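Long-range contact in binding domain (Hc) of Paraclostridial Mosquitocidal Protein 1 (Paraclostridium bifermentans, PDB 6HOX), which probably recognises host nerve cells as the receptor-binding part of a clostridial-type neurotoxin that targets Anopheles mosquitoes: residues 244-257 with 372-384. Residues are numbered along the deposited sequence; the frame is centred on the assembly and turned at random.
Sequences FNSNILRDFWGEPL and LIQLQSNDKYYCQ
The packing of Phe244 and Gly254 against Asp379 and Tyr381 is a buried loop-to-loop contact: the linker after helix 233-241 meets the connection between strands 369-373 and 384-388 of the trefoil-type C-terminal receptor-binding domain. Two CH-pi contacts share the load with an amide and a leucine cluster. Asp379 CA sits over the centre of the Phe244 ring, 3.6 Å from the centroid, while Gly254 CA lies 3.3 Å from the centroid of the Tyr381 ring, 7° off its normal. At the edge of that tyrosine ring, in plane, comes Phe244 CE1. With CG anti to its carbonyl carbon (chi1 -76°), Asn378 sends ND2 to Phe244 O at 2.9 Å, an N-H...O angle of 159°; its OD1 is hydrogen-bonded to Lys331 NZ. Further along, Leu249 CD1 reaches Leu372 CB at 3.6 Å and Leu257 CD2 meets Leu372 CD2, an apolar patch that Ile319 extends. Waters link the loops: one accepts from Arg250 NE and donates to Ile248 O and Asn378 O; another donates to Arg250 O and Tyr381 O. Tyr381 OH is hydrogen-bonded to Trp166 O and, through a water, linked to Gly254 O. Ring faces and leucines thus supply the close packing, whereas one amide and several waters serve backbone carbonyls where the loops lack direct backbone pairing.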
loop_
_atom_site.group_PDB
_atom_site.type_symbol
_atom_site.label_atom_id
_atom_site.label_comp_id
_atom_site.label_asym_id
_atom_site.label_seq_id
_atom_site.Cartn_x
_atom_site.Cartn_y
_atom_site.Cartn_z
ATOM N N PHE A 244 10.977 -5.875 0.203
ATOM C CA PHE A 244 11.107 -5.207 1.512
ATOM C C PHE A 244 12.433 -5.609 2.180
ATOM O O PHE A 244 12.485 -5.899 3.367
ATOM C CB PHE A 244 9.884 -5.557 2.368
ATOM C CG PHE A 244 8.577 -5.091 1.773
ATOM C CD1 PHE A 244 8.181 -3.773 1.914
ATOM C CD2 PHE A 244 7.772 -5.951 1.034
ATOM C CE1 PHE A 244 6.987 -3.335 1.362
ATOM C CE2 PHE A 244 6.578 -5.507 0.488
ATOM C CZ PHE A 244 6.195 -4.199 0.648
ATOM N N ASN A 245 13.515 -5.579 1.405
ATOM C CA ASN A 245 14.820 -6.096 1.832
ATOM C C ASN A 245 15.599 -5.033 2.629
ATOM O O ASN A 245 16.642 -5.331 3.198
ATOM C CB ASN A 245 15.644 -6.589 0.639
ATOM C CG ASN A 245 15.646 -5.617 -0.528
ATOM O OD1 ASN A 245 14.605 -5.042 -0.867
ATOM N ND2 ASN A 245 16.799 -5.430 -1.159
ATOM N N SER A 246 15.094 -3.799 2.680
ATOM C CA SER A 246 15.789 -2.711 3.349
ATOM C C SER A 246 15.119 -2.391 4.691
ATOM O O SER A 246 14.068 -2.923 5.042
ATOM C CB SER A 246 15.862 -1.505 2.467
ATOM O OG SER A 246 14.598 -0.877 2.401
ATOM N N ASN A 247 15.748 -1.490 5.439
ATOM C CA ASN A 247 15.320 -1.160 6.786
ATOM C C ASN A 247 14.480 0.122 6.795
ATOM O O ASN A 247 14.196 0.638 7.857
ATOM C CB ASN A 247 16.533 -1.082 7.711
ATOM C CG ASN A 247 17.106 -2.456 7.958
ATOM O OD1 ASN A 247 16.364 -3.439 8.015
ATOM N ND2 ASN A 247 18.423 -2.543 8.057
ATOM N N ILE A 248 14.069 0.618 5.621
ATOM C CA ILE A 248 13.254 1.820 5.562
ATOM C C ILE A 248 11.862 1.475 6.100
ATOM O O ILE A 248 11.349 0.381 5.862
ATOM C CB ILE A 248 13.192 2.415 4.143
ATOM C CG1 ILE A 248 12.442 1.487 3.186
ATOM C CG2 ILE A 248 14.584 2.790 3.643
ATOM C CD1 ILE A 248 12.373 1.976 1.766
ATOM N N LEU A 249 11.278 2.404 6.855
ATOM C CA LEU A 249 9.891 2.296 7.260
ATOM C C LEU A 249 9.011 2.780 6.101
ATOM O O LEU A 249 9.490 3.289 5.095
ATOM C CB LEU A 249 9.673 3.117 8.540
ATOM C CG LEU A 249 10.368 2.564 9.785
ATOM C CD1 LEU A 249 10.164 3.493 10.972
ATOM C CD2 LEU A 249 9.861 1.171 10.102
ATOM N N ARG A 250 7.708 2.631 6.268
ATOM C CA ARG A 250 6.740 2.884 5.233
ATOM C C ARG A 250 5.643 3.813 5.741
ATOM O O ARG A 250 5.313 3.834 6.934
ATOM C CB ARG A 250 6.108 1.556 4.796
ATOM C CG ARG A 250 7.104 0.576 4.205
ATOM C CD ARG A 250 7.290 0.827 2.735
ATOM N NE ARG A 250 8.353 -0.007 2.207
ATOM C CZ ARG A 250 8.899 0.174 1.023
ATOM N NH1 ARG A 250 8.322 0.991 0.161
ATOM N NH2 ARG A 250 10.020 -0.449 0.712
ATOM N N ASP A 251 5.075 4.570 4.805
ATOM C CA ASP A 251 3.855 5.292 5.053
ATOM C C ASP A 251 2.651 4.384 4.772
ATOM O O ASP A 251 2.784 3.241 4.354
ATOM C CB ASP A 251 3.809 6.621 4.291
ATOM C CG ASP A 251 3.656 6.534 2.784
ATOM O OD1 ASP A 251 3.189 5.483 2.283
ATOM O OD2 ASP A 251 3.995 7.540 2.121
ATOM N N PHE A 252 1.470 4.926 5.073
ATOM C CA PHE A 252 0.192 4.267 5.010
ATOM C C PHE A 252 -0.068 3.667 3.616
ATOM O O PHE A 252 -0.748 2.617 3.511
ATOM C CB PHE A 252 -0.882 5.297 5.367
ATOM C CG PHE A 252 -2.284 4.751 5.376
ATOM C CD1 PHE A 252 -2.781 4.112 6.506
ATOM C CD2 PHE A 252 -3.082 4.846 4.254
ATOM C CE1 PHE A 252 -4.065 3.602 6.518
ATOM C CE2 PHE A 252 -4.366 4.331 4.263
ATOM C CZ PHE A 252 -4.861 3.726 5.396
ATOM N N TRP A 253 0.439 4.341 2.570
ATOM C CA TRP A 253 0.234 3.951 1.193
ATOM C C TRP A 253 1.197 2.837 0.764
ATOM O O TRP A 253 0.974 2.234 -0.301
ATOM C CB TRP A 253 0.391 5.149 0.256
ATOM C CG TRP A 253 -0.410 6.369 0.594
ATOM C CD1 TRP A 253 0.094 7.625 0.778
ATOM C CD2 TRP A 253 -1.840 6.477 0.742
ATOM N NE1 TRP A 253 -0.918 8.510 1.019
ATOM C CE2 TRP A 253 -2.118 7.842 0.999
ATOM C CE3 TRP A 253 -2.907 5.577 0.648
ATOM C CZ2 TRP A 253 -3.415 8.315 1.214
ATOM C CZ3 TRP A 253 -4.192 6.043 0.872
ATOM C CH2 TRP A 253 -4.438 7.394 1.142
ATOM N N GLY A 254 2.284 2.622 1.527
ATOM C CA GLY A 254 3.320 1.634 1.193
ATOM C C GLY A 254 4.570 2.229 0.546
ATOM O O GLY A 254 5.429 1.466 0.047
ATOM N N GLU A 255 4.682 3.566 0.576
ATOM C CA GLU A 255 5.836 4.312 0.069
ATOM C C GLU A 255 6.802 4.606 1.212
ATOM O O GLU A 255 6.450 4.495 2.379
ATOM C CB GLU A 255 5.356 5.559 -0.669
ATOM C CG GLU A 255 4.368 5.191 -1.766
ATOM C CD GLU A 255 4.243 6.203 -2.887
ATOM O OE1 GLU A 255 4.467 7.399 -2.637
ATOM O OE2 GLU A 255 3.902 5.784 -4.002
ATOM N N PRO A 256 8.092 4.865 0.918
ATOM C CA PRO A 256 9.076 5.075 1.980
ATOM C C PRO A 256 8.665 6.223 2.916
ATOM O O PRO A 256 8.195 7.258 2.458
ATOM C CB PRO A 256 10.363 5.375 1.211
ATOM C CG PRO A 256 10.157 4.681 -0.122
ATOM C CD PRO A 256 8.690 4.893 -0.428
ATOM N N LEU A 257 8.810 5.999 4.229
ATOM C CA LEU A 257 8.499 6.996 5.235
ATOM C C LEU A 257 9.604 8.063 5.183
ATOM O O LEU A 257 10.769 7.727 5.046
ATOM C CB LEU A 257 8.422 6.309 6.600
ATOM C CG LEU A 257 7.928 7.176 7.761
ATOM C CD1 LEU A 257 6.471 7.577 7.563
ATOM C CD2 LEU A 257 8.094 6.445 9.086
ATOM N N LEU A 372 11.478 5.078 16.250
ATOM C CA LEU A 372 10.542 4.432 15.358
ATOM C C LEU A 372 11.115 3.059 14.991
ATOM O O LEU A 372 12.230 2.946 14.460
ATOM C CB LEU A 372 10.289 5.312 14.126
ATOM C CG LEU A 372 9.217 6.395 14.305
ATOM C CD1 LEU A 372 9.647 7.435 15.319
ATOM C CD2 LEU A 372 8.879 7.083 12.989
ATOM N N ILE A 373 10.334 2.024 15.294
ATOM C CA ILE A 373 10.769 0.637 15.185
ATOM C C ILE A 373 9.735 -0.162 14.387
ATOM O O ILE A 373 8.598 0.263 14.169
ATOM C CB ILE A 373 10.989 -0.002 16.574
ATOM C CG1 ILE A 373 9.670 -0.109 17.338
ATOM C CG2 ILE A 373 12.059 0.764 17.342
ATOM C CD1 ILE A 373 9.791 -0.655 18.732
ATOM N N GLN A 374 10.164 -1.343 13.973
ATOM C CA GLN A 374 9.315 -2.298 13.327
ATOM C C GLN A 374 9.549 -3.638 14.005
ATOM O O GLN A 374 10.553 -4.264 13.763
ATOM C CB GLN A 374 9.589 -2.362 11.825
ATOM C CG GLN A 374 8.702 -3.364 11.102
ATOM C CD GLN A 374 7.247 -3.096 11.364
ATOM O OE1 GLN A 374 6.650 -3.672 12.277
ATOM N NE2 GLN A 374 6.674 -2.194 10.581
ATOM N N LEU A 375 8.606 -4.033 14.860
ATOM C CA LEU A 375 8.689 -5.274 15.615
ATOM C C LEU A 375 8.034 -6.430 14.852
ATOM O O LEU A 375 8.139 -7.568 15.276
ATOM C CB LEU A 375 8.010 -5.079 16.975
ATOM C CG LEU A 375 8.709 -4.117 17.937
ATOM C CD1 LEU A 375 7.878 -3.927 19.194
ATOM C CD2 LEU A 375 10.096 -4.618 18.304
ATOM N N GLN A 376 7.319 -6.113 13.771
ATOM C CA GLN A 376 6.748 -7.095 12.849
ATOM C C GLN A 376 7.720 -7.207 11.661
ATOM O O GLN A 376 8.899 -7.011 11.828
ATOM C CB GLN A 376 5.318 -6.667 12.494
ATOM C CG GLN A 376 4.380 -6.569 13.695
ATOM C CD GLN A 376 4.210 -7.897 14.396
ATOM O OE1 GLN A 376 3.970 -8.925 13.763
ATOM N NE2 GLN A 376 4.340 -7.892 15.717
ATOM N N SER A 377 7.235 -7.507 10.460
ATOM C CA SER A 377 8.107 -7.643 9.275
ATOM C C SER A 377 8.167 -6.318 8.507
ATOM O O SER A 377 7.330 -5.450 8.712
ATOM C CB SER A 377 7.613 -8.754 8.422
ATOM O OG SER A 377 6.205 -8.655 8.276
ATOM N N ASN A 378 9.171 -6.184 7.630
ATOM C CA ASN A 378 9.466 -4.943 6.893
ATOM C C ASN A 378 8.342 -4.558 5.924
ATOM O O ASN A 378 8.299 -3.407 5.475
ATOM C CB ASN A 378 10.726 -5.045 6.036
ATOM C CG ASN A 378 12.017 -4.961 6.818
ATOM O OD1 ASN A 378 12.039 -4.504 7.958
ATOM N ND2 ASN A 378 13.102 -5.388 6.190
ATOM N N ASP A 379 7.464 -5.512 5.585
ATOM C CA ASP A 379 6.403 -5.284 4.633
ATOM C C ASP A 379 5.228 -4.503 5.246
ATOM O O ASP A 379 4.364 -4.038 4.514
ATOM C CB ASP A 379 5.906 -6.609 4.051
ATOM C CG ASP A 379 5.502 -7.592 5.130
ATOM O OD1 ASP A 379 6.395 -8.053 5.862
ATOM O OD2 ASP A 379 4.297 -7.814 5.279
ATOM N N LYS A 380 5.155 -4.391 6.581
ATOM C CA LYS A 380 4.038 -3.667 7.232
ATOM C C LYS A 380 4.114 -2.168 6.907
ATOM O O LYS A 380 5.192 -1.584 6.808
ATOM C CB LYS A 380 4.057 -3.969 8.731
ATOM C CG LYS A 380 3.929 -5.449 9.049
ATOM C CD LYS A 380 2.756 -6.072 8.331
ATOM C CE LYS A 380 2.271 -7.383 8.924
ATOM N NZ LYS A 380 3.416 -8.265 9.242
ATOM N N TYR A 381 2.948 -1.555 6.681
ATOM C CA TYR A 381 2.874 -0.152 6.300
ATOM C C TYR A 381 2.612 0.727 7.525
ATOM O O TYR A 381 2.255 1.880 7.375
ATOM C CB TYR A 381 1.775 0.076 5.262
ATOM C CG TYR A 381 2.055 -0.520 3.907
ATOM C CD1 TYR A 381 3.267 -1.133 3.604
ATOM C CD2 TYR A 381 1.096 -0.487 2.914
ATOM C CE1 TYR A 381 3.505 -1.724 2.370
ATOM C CE2 TYR A 381 1.327 -1.061 1.671
ATOM C CZ TYR A 381 2.539 -1.669 1.391
ATOM O OH TYR A 381 2.779 -2.226 0.160
ATOM N N TYR A 382 2.759 0.148 8.719
ATOM C CA TYR A 382 2.689 0.859 9.989
ATOM C C TYR A 382 4.012 0.640 10.722
ATOM O O TYR A 382 4.823 -0.188 10.304
ATOM C CB TYR A 382 1.509 0.349 10.813
ATOM C CG TYR A 382 1.440 -1.152 10.955
ATOM C CD1 TYR A 382 2.220 -1.833 11.879
ATOM C CD2 TYR A 382 0.598 -1.903 10.147
ATOM C CE1 TYR A 382 2.158 -3.216 12.001
ATOM C CE2 TYR A 382 0.515 -3.283 10.266
ATOM C CZ TYR A 382 1.302 -3.944 11.185
ATOM O OH TYR A 382 1.214 -5.307 11.284
ATOM N N CYS A 383 4.233 1.392 11.807
ATOM C CA CYS A 383 5.354 1.128 12.685
ATOM C C CYS A 383 4.895 1.184 14.144
ATOM O O CYS A 383 3.753 1.497 14.431
ATOM C CB CYS A 383 6.478 2.124 12.422
ATOM S SG CYS A 383 6.073 3.811 12.920
ATOM N N GLN A 384 5.823 0.902 15.053
ATOM C CA GLN A 384 5.614 1.150 16.464
ATOM C C GLN A 384 6.594 2.242 16.893
ATOM O O GLN A 384 7.559 2.541 16.180
ATOM C CB GLN A 384 5.767 -0.130 17.276
ATOM C CG GLN A 384 4.917 -1.283 16.758
ATOM C CD GLN A 384 5.590 -1.973 15.600
ATOM O OE1 GLN A 384 6.809 -2.141 15.598
ATOM N NE2 GLN A 384 4.805 -2.385 14.610
HETATM O O HOH W 1 9.837 -1.471 4.308
HETATM O O HOH W 2 10.679 -1.907 7.967
HETATM O O HOH W 3 2.776 4.412 8.256
HETATM O O HOH W 4 6.920 0.560 8.148
HETATM O O HOH W 5 5.210 -1.075 -0.710
#